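Local coordinates for protein alpha-1,3-glucanase (Bacillus circulans, PDB 5ZRU) that probably hydrolyses alpha-1,3-glucan, this chain being the catalytic part of a longer enzyme that carries calcium and zinc ions, at residues 198-210 with 222-235. Residues are numbered along the deposited sequence; the frame is centred on the assembly and turned at random.
With CA (calcium ion), chain H; PE5 (3,6,9,12,15,18,21,24-octaoxahexacosan-1-ol), chain C.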
# COMPACT_ATOMS: atom_id res chain seq x y z
N ASP A 198 -17.19 -21.97 9.93
CA ASP A 198 -18.16 -22.18 10.99
C ASP A 198 -18.21 -21.03 11.99
O ASP A 198 -18.96 -21.10 12.96
CB ASP A 198 -17.88 -23.51 11.71
CG ASP A 198 -16.59 -23.50 12.52
OD1 ASP A 198 -15.81 -22.52 12.44
OD2 ASP A 198 -16.36 -24.49 13.26
N GLY A 199 -17.43 -19.97 11.77
CA GLY A 199 -17.40 -18.87 12.70
C GLY A 199 -16.74 -19.16 14.02
O GLY A 199 -16.68 -18.27 14.87
N GLN A 200 -16.24 -20.38 14.23
CA GLN A 200 -15.62 -20.75 15.49
C GLN A 200 -14.11 -20.56 15.42
O GLN A 200 -13.49 -20.68 14.35
CB GLN A 200 -15.91 -22.21 15.85
CG GLN A 200 -17.36 -22.63 15.69
CD GLN A 200 -18.25 -21.93 16.67
OE1 GLN A 200 -18.24 -22.24 17.86
NE2 GLN A 200 -19.01 -20.96 16.18
N ASP A 201 -13.51 -20.28 16.57
CA ASP A 201 -12.10 -19.93 16.63
C ASP A 201 -11.21 -21.13 16.32
O ASP A 201 -11.40 -22.23 16.85
CB ASP A 201 -11.78 -19.37 18.01
CG ASP A 201 -10.46 -18.61 18.03
OD1 ASP A 201 -9.41 -19.22 17.81
OD2 ASP A 201 -10.49 -17.39 18.25
N ASP A 202 -10.19 -20.90 15.48
CA ASP A 202 -9.28 -21.94 15.02
C ASP A 202 -7.86 -21.79 15.55
O ASP A 202 -7.01 -22.61 15.21
CB ASP A 202 -9.26 -21.96 13.48
CG ASP A 202 -10.64 -22.17 12.89
OD1 ASP A 202 -11.20 -23.26 13.09
OD2 ASP A 202 -11.17 -21.22 12.26
N LEU A 203 -7.59 -20.78 16.38
CA LEU A 203 -6.20 -20.46 16.71
C LEU A 203 -5.54 -21.57 17.53
O LEU A 203 -4.33 -21.80 17.38
CB LEU A 203 -6.12 -19.12 17.44
CG LEU A 203 -4.72 -18.64 17.84
CD1 LEU A 203 -3.76 -18.59 16.64
CD2 LEU A 203 -4.77 -17.28 18.51
N ALA A 204 -6.29 -22.27 18.38
CA ALA A 204 -5.68 -23.39 19.10
C ALA A 204 -5.20 -24.46 18.13
O ALA A 204 -4.09 -25.01 18.28
CB ALA A 204 -6.66 -23.98 20.11
N ALA A 205 -6.01 -24.76 17.11
CA ALA A 205 -5.61 -25.74 16.11
C ALA A 205 -4.42 -25.25 15.28
O ALA A 205 -3.52 -26.03 14.95
CB ALA A 205 -6.79 -26.07 15.20
N PHE A 206 -4.40 -23.96 14.94
CA PHE A 206 -3.26 -23.40 14.21
C PHE A 206 -1.97 -23.53 15.01
O PHE A 206 -0.93 -23.91 14.47
CB PHE A 206 -3.50 -21.93 13.87
CG PHE A 206 -4.28 -21.70 12.60
CD1 PHE A 206 -5.44 -22.41 12.34
CD2 PHE A 206 -3.87 -20.74 11.69
CE1 PHE A 206 -6.16 -22.18 11.18
CE2 PHE A 206 -4.58 -20.49 10.53
CZ PHE A 206 -5.73 -21.22 10.27
N GLU A 207 -2.03 -23.21 16.31
CA GLU A 207 -0.85 -23.33 17.16
C GLU A 207 -0.37 -24.77 17.25
O GLU A 207 0.84 -25.04 17.15
CB GLU A 207 -1.15 -22.78 18.56
CG GLU A 207 -1.15 -21.27 18.60
CD GLU A 207 -1.72 -20.72 19.90
OE1 GLU A 207 -1.92 -21.52 20.85
OE2 GLU A 207 -1.97 -19.50 19.94
N ALA A 208 -1.30 -25.71 17.44
CA ALA A 208 -0.93 -27.12 17.49
C ALA A 208 -0.33 -27.57 16.16
O ALA A 208 0.63 -28.35 16.14
CB ALA A 208 -2.15 -27.97 17.85
N ALA A 209 -0.90 -27.09 15.05
CA ALA A 209 -0.41 -27.48 13.73
C ALA A 209 1.00 -26.96 13.49
O ALA A 209 1.83 -27.65 12.88
CB ALA A 209 -1.37 -26.97 12.66
N VAL A 210 1.30 -25.74 13.97
CA VAL A 210 2.66 -25.22 13.87
C VAL A 210 3.64 -26.14 14.60
O VAL A 210 4.68 -26.52 14.06
CB VAL A 210 2.73 -23.78 14.42
CG1 VAL A 210 4.19 -23.35 14.56
CG2 VAL A 210 1.99 -22.83 13.48
N ILE A 222 -2.94 -24.85 4.95
CA ILE A 222 -4.22 -24.31 5.38
C ILE A 222 -5.19 -24.49 4.21
O ILE A 222 -5.01 -23.84 3.16
CB ILE A 222 -4.12 -22.84 5.79
CG1 ILE A 222 -3.06 -22.66 6.88
CG2 ILE A 222 -5.48 -22.33 6.32
CD1 ILE A 222 -2.71 -21.21 7.16
N PRO A 223 -6.20 -25.36 4.31
CA PRO A 223 -7.06 -25.64 3.15
C PRO A 223 -7.98 -24.47 2.83
O PRO A 223 -7.97 -23.45 3.52
CB PRO A 223 -7.86 -26.87 3.59
CG PRO A 223 -7.91 -26.75 5.06
CD PRO A 223 -6.57 -26.19 5.47
N ALA A 224 -8.77 -24.63 1.77
CA ALA A 224 -9.73 -23.59 1.40
C ALA A 224 -10.74 -23.36 2.52
O ALA A 224 -11.15 -24.30 3.21
CB ALA A 224 -10.47 -23.99 0.12
N GLY A 225 -11.15 -22.11 2.67
CA GLY A 225 -12.16 -21.74 3.65
C GLY A 225 -11.70 -20.58 4.50
O GLY A 225 -10.57 -20.10 4.42
N THR A 226 -12.63 -20.11 5.32
CA THR A 226 -12.36 -19.02 6.25
C THR A 226 -12.09 -19.59 7.64
O THR A 226 -12.91 -20.34 8.18
CB THR A 226 -13.53 -18.04 6.31
OG1 THR A 226 -13.71 -17.43 5.03
CG2 THR A 226 -13.25 -16.95 7.35
N PHE A 227 -10.94 -19.22 8.21
CA PHE A 227 -10.55 -19.61 9.55
C PHE A 227 -10.48 -18.36 10.42
O PHE A 227 -10.04 -17.30 9.95
CB PHE A 227 -9.22 -20.34 9.52
CG PHE A 227 -9.28 -21.60 8.72
CD1 PHE A 227 -9.62 -22.80 9.32
CD2 PHE A 227 -9.08 -21.57 7.34
CE1 PHE A 227 -9.69 -23.97 8.57
CE2 PHE A 227 -9.16 -22.72 6.59
CZ PHE A 227 -9.47 -23.92 7.21
N HIS A 228 -10.91 -18.49 11.67
CA HIS A 228 -11.06 -17.35 12.57
C HIS A 228 -10.04 -17.45 13.69
O HIS A 228 -9.98 -18.47 14.40
CB HIS A 228 -12.49 -17.27 13.12
CG HIS A 228 -13.51 -16.94 12.08
ND1 HIS A 228 -14.14 -17.90 11.32
CD2 HIS A 228 -14.00 -15.74 11.66
CE1 HIS A 228 -14.99 -17.31 10.48
NE2 HIS A 228 -14.91 -16.00 10.67
N LEU A 229 -9.25 -16.40 13.87
CA LEU A 229 -8.19 -16.38 14.87
C LEU A 229 -8.45 -15.23 15.83
O LEU A 229 -8.35 -14.06 15.45
CB LEU A 229 -6.82 -16.25 14.20
CG LEU A 229 -6.47 -17.27 13.12
CD1 LEU A 229 -5.01 -17.09 12.70
CD2 LEU A 229 -6.67 -18.70 13.61
N GLY A 230 -8.79 -15.56 17.08
CA GLY A 230 -9.19 -14.59 18.08
C GLY A 230 -8.07 -13.90 18.82
O GLY A 230 -8.32 -13.22 19.82
N ASN A 231 -6.84 -14.05 18.37
CA ASN A 231 -5.74 -13.25 18.89
C ASN A 231 -4.60 -13.30 17.89
O ASN A 231 -4.73 -13.86 16.79
CB ASN A 231 -5.28 -13.73 20.27
CG ASN A 231 -4.88 -12.56 21.15
OD1 ASN A 231 -3.83 -11.91 20.94
ND2 ASN A 231 -5.71 -12.27 22.15
N MET A 232 -3.46 -12.71 18.27
CA MET A 232 -2.28 -12.73 17.42
C MET A 232 -1.81 -14.17 17.23
O MET A 232 -1.80 -14.96 18.18
CB MET A 232 -1.18 -11.87 18.03
CG MET A 232 0.10 -11.73 17.17
SD MET A 232 1.42 -10.84 18.00
CE MET A 232 0.66 -9.23 18.29
N TRP A 233 -1.45 -14.52 16.00
CA TRP A 233 -0.88 -15.83 15.71
C TRP A 233 0.63 -15.73 15.88
O TRP A 233 1.30 -15.11 15.05
CB TRP A 233 -1.27 -16.29 14.31
CG TRP A 233 -0.85 -17.72 13.99
CD1 TRP A 233 -0.38 -18.66 14.87
CD2 TRP A 233 -0.83 -18.34 12.69
NE1 TRP A 233 -0.08 -19.83 14.20
CE2 TRP A 233 -0.35 -19.66 12.87
CE3 TRP A 233 -1.19 -17.91 11.41
CZ2 TRP A 233 -0.22 -20.55 11.81
CZ3 TRP A 233 -1.05 -18.79 10.35
CH2 TRP A 233 -0.57 -20.10 10.56
N LYS A 234 1.16 -16.33 16.94
CA LYS A 234 2.59 -16.27 17.24
C LYS A 234 3.23 -17.57 16.77
O LYS A 234 2.93 -18.65 17.29
CB LYS A 234 2.83 -16.05 18.73
CG LYS A 234 2.26 -14.72 19.20
CD LYS A 234 2.39 -14.53 20.70
CE LYS A 234 1.75 -13.21 21.11
NZ LYS A 234 2.19 -12.76 22.47
N ILE A 235 4.11 -17.45 15.79
CA ILE A 235 4.71 -18.60 15.12
C ILE A 235 6.14 -18.70 15.63
O ILE A 235 7.03 -18.00 15.15
CB ILE A 235 4.63 -18.47 13.60
CG1 ILE A 235 3.15 -18.39 13.18
CG2 ILE A 235 5.34 -19.64 12.91
CD1 ILE A 235 2.94 -18.19 11.67
CA CA H . -13.39 -22.29 12.53
C48 PE5 C . -14.77 -9.72 11.88
C50 PE5 C . -14.43 -8.30 11.42
O1 PE5 C . -15.60 -7.52 11.39
C1 PE5 C . -15.40 -6.17 11.05
C2 PE5 C . -16.74 -5.46 10.85
O2 PE5 C . -17.41 -6.01 9.75
C3 PE5 C . -18.71 -5.56 9.53
C4 PE5 C . -19.33 -6.30 8.34
O3 PE5 C . -18.53 -6.13 7.20
C5 PE5 C . -19.01 -6.68 6.01
C6 PE5 C . -17.91 -7.49 5.30
O4 PE5 C . -17.13 -6.69 4.45
C7 PE5 C . -15.75 -6.96 4.44
C8 PE5 C . -15.49 -8.44 4.19
O5 PE5 C . -14.18 -8.75 4.53
C9 PE5 C . -13.89 -10.12 4.60
C10 PE5 C . -13.06 -10.50 3.38
O6 PE5 C . -13.68 -11.56 2.71
C11 PE5 C . -13.32 -11.70 1.37
C12 PE5 C . -14.25 -12.68 0.68
O7 PE5 C . -13.47 -13.75 0.25
C13 PE5 C . -13.80 -14.27 -1.01
C14 PE5 C . -13.36 -15.72 -1.06
O8 PE5 C . -13.55 -16.29 0.20
C15 PE5 C . -13.12 -17.62 0.35
C16 PE5 C . -14.33 -18.51 0.67
O52 PE5 C . -14.33 -18.90 2.02
O HOH W 1 -13.84 -24.14 14.10
O HOH W 2 -0.72 -17.61 18.76
O HOH W 3 -13.99 -20.49 10.83
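The Phe-206 ring has Leu-229 CD2 seated over the centre of one face, a CH-pi contact 3.9 Å from the ring centroid. Its CD2 edge drives into a face of Trp-233, edge-to-face with the planes at 69°, and Phe-206 CD2 comes within 3.5 Å of Trp-233 CH2. On the indole's opposite face lies Ile-235 CD1, from its own segment, while Val-210 CG2 meets the indole edge 3.6 Å from Trp-233 CZ2. The far end of Phe-206 reaches Phe-227 CB and Ile-222 CD1. Trp-233 gets here because its CG stands anti to the backbone N (chi1 -173°), which swings the indole back toward helix 203-216, where Leu-203 CD1 rests near CD1 of the indole. With an alanine at Trp-233, a gap would probably open between Phe-206 and Ile-235, leaving the Phe-206 edge without the ring face it points into and Val-210 CG2 without the indole edge it packs on.

At the helix start Asp-202 grips strand 225-229 twice: its N donates to His-228 O (2.7 Å, 171°), and the anti lone pair of its OD2 takes His-228 N at 2.8 Å. The same carboxylate chelates calcium through both oxygens, so the metal probably helps fix its rotation. Asp-198 OD1, Gln-200 O, Val-195 O and two waters complete the shell, and one of these waters also meets His-228 ND1. Asp-201 OD1 caps Leu-203 N. The whole is a calcium-bound loop leading into a helix whose hydrophobic side covers early strands, 225-229 and 233-235, of a parallel beta-helix, consistent with the helix that caps the N-terminal end of the solenoid in pectate-lyase-like folds, here in catalytic domain D2.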